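Local coordinates for sporozoite microneme protein essential for cell traversal (Plasmodium berghei, PDB 4U5A) that is probably needed by sporozoites to cross host cells during infection, at residues A[28-31]-A[32-36]. Numbering follows the deposited sequence.
Sequences TKQT and IKDLF
I32, K33, D34 and L35 each donate their backbone N-H to the carbonyl oxygen four residues earlier, on T28, K29, Q30 and T31, so the contact is one continuous run of alpha-helix. The bond from I32 N to T28 O is 3.0 Å long and the straightest of the four, with 167° at the hydrogen.

T28 and I32 point the same way from the helix, one turn apart. The methyl CG2 of T28 meets the terminal methyl CD1 of I32 at 4.0 Å. I32 has CG1 beside its own backbone N (chi1 -57°). This brings CG1 back over the preceding turn, 3.3 Å from T28 O. The extended chi2 then carries CD1 on to CG2 of T28. Both side chains are buried.

The segment belongs to helix 10-39, one of the long helices of the SPECT1 four-helix bundle. Its inner side packs on two others: T28 and I32 touch L65 of helix 59-84, while T28 and T31 touch I113 of helix 88-126 and L35 reaches E117 and K120 of that same helix.

Both threonine hydroxyls turn back to the helix itself: T28 OG1 is hydrogen-bonded to D24 O and T31 OG1 to A27 O. With OG1 beside the backbone N (chi1 -60° in both), each hydroxyl faces the preceding turn. K29 crosses to helix 59-84, where NZ is hydrogen-bonded to OD1 of N66. On the more exposed side of the helix the side chains of Q30 and D34, one turn apart, come close to each other.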
loop_
_atom_site.group_PDB
_atom_site.type_symbol
_atom_site.label_atom_id
_atom_site.label_comp_id
_atom_site.label_asym_id
_atom_site.label_seq_id
_atom_site.Cartn_x
_atom_site.Cartn_y
_atom_site.Cartn_z
ATOM N N THR A 28 -0.855 7.054 0.164
ATOM C CA THR A 28 -0.986 5.649 -0.222
ATOM C C THR A 28 -2.374 5.103 0.119
ATOM O O THR A 28 -3.008 4.408 -0.691
ATOM C CB THR A 28 0.080 4.782 0.471
ATOM O OG1 THR A 28 1.387 5.235 0.098
ATOM C CG2 THR A 28 -0.080 3.323 0.080
ATOM N N LYS A 29 -2.842 5.437 1.321
ATOM C CA LYS A 29 -4.154 5.019 1.794
ATOM C C LYS A 29 -5.229 5.498 0.834
ATOM O O LYS A 29 -6.116 4.733 0.454
ATOM C CB LYS A 29 -4.430 5.551 3.204
ATOM C CG LYS A 29 -3.641 4.852 4.306
ATOM C CD LYS A 29 -4.306 5.009 5.669
ATOM C CE LYS A 29 -4.068 6.377 6.278
ATOM N NZ LYS A 29 -4.804 6.512 7.569
ATOM N N GLN A 30 -5.140 6.764 0.436
ATOM C CA GLN A 30 -6.106 7.324 -0.500
ATOM C C GLN A 30 -6.040 6.621 -1.854
ATOM O O GLN A 30 -7.071 6.368 -2.473
ATOM C CB GLN A 30 -5.889 8.832 -0.662
ATOM C CG GLN A 30 -6.910 9.511 -1.565
ATOM C CD GLN A 30 -8.348 9.220 -1.162
ATOM O OE1 GLN A 30 -9.185 8.896 -2.006
ATOM N NE2 GLN A 30 -8.641 9.337 0.128
ATOM N N THR A 31 -4.832 6.300 -2.308
ATOM C CA THR A 31 -4.673 5.580 -3.571
ATOM C C THR A 31 -5.394 4.226 -3.541
ATOM O O THR A 31 -6.163 3.896 -4.456
ATOM C CB THR A 31 -3.187 5.364 -3.913
ATOM O OG1 THR A 31 -2.528 6.633 -4.020
ATOM C CG2 THR A 31 -3.048 4.611 -5.227
ATOM N N ILE A 32 -5.145 3.445 -2.490
ATOM C CA ILE A 32 -5.767 2.124 -2.359
ATOM C C ILE A 32 -7.292 2.237 -2.206
ATOM O O ILE A 32 -8.060 1.434 -2.769
ATOM C CB ILE A 32 -5.168 1.345 -1.175
ATOM C CG1 ILE A 32 -3.649 1.228 -1.343
ATOM C CG2 ILE A 32 -5.794 -0.035 -1.064
ATOM C CD1 ILE A 32 -2.957 0.496 -0.209
ATOM N N LYS A 33 -7.732 3.239 -1.450
ATOM C CA LYS A 33 -9.159 3.501 -1.331
ATOM C C LYS A 33 -9.739 3.766 -2.713
ATOM O O LYS A 33 -10.822 3.292 -3.025
ATOM C CB LYS A 33 -9.443 4.677 -0.395
ATOM C CG LYS A 33 -10.924 4.846 -0.089
ATOM C CD LYS A 33 -11.511 3.572 0.512
ATOM C CE LYS A 33 -12.995 3.728 0.825
ATOM N NZ LYS A 33 -13.278 4.894 1.705
ATOM N N ASP A 34 -9.014 4.527 -3.533
ATOM C CA ASP A 34 -9.417 4.778 -4.916
ATOM C C ASP A 34 -9.503 3.484 -5.717
ATOM O O ASP A 34 -10.376 3.344 -6.572
ATOM C CB ASP A 34 -8.451 5.743 -5.606
ATOM C CG ASP A 34 -8.652 7.177 -5.174
ATOM O OD1 ASP A 34 -9.689 7.464 -4.537
ATOM O OD2 ASP A 34 -7.774 8.016 -5.474
ATOM N N LEU A 35 -8.600 2.544 -5.446
ATOM C CA LEU A 35 -8.686 1.232 -6.080
ATOM C C LEU A 35 -10.042 0.614 -5.772
ATOM O O LEU A 35 -10.811 0.263 -6.681
ATOM C CB LEU A 35 -7.570 0.301 -5.597
ATOM C CG LEU A 35 -6.149 0.511 -6.121
ATOM C CD1 LEU A 35 -5.220 -0.562 -5.572
ATOM C CD2 LEU A 35 -6.123 0.517 -7.639
ATOM N N PHE A 36 -10.344 0.508 -4.480
ATOM C CA PHE A 36 -11.605 -0.097 -4.059
ATOM C C PHE A 36 -12.845 0.643 -4.582
ATOM O O PHE A 36 -13.812 0.010 -4.989
ATOM C CB PHE A 36 -11.657 -0.187 -2.534
ATOM C CG PHE A 36 -10.991 -1.414 -1.984
ATOM C CD1 PHE A 36 -11.679 -2.613 -1.905
ATOM C CD2 PHE A 36 -9.675 -1.370 -1.550
ATOM C CE1 PHE A 36 -11.072 -3.747 -1.402
ATOM C CE2 PHE A 36 -9.057 -2.500 -1.044
ATOM C CZ PHE A 36 -9.758 -3.691 -0.970
#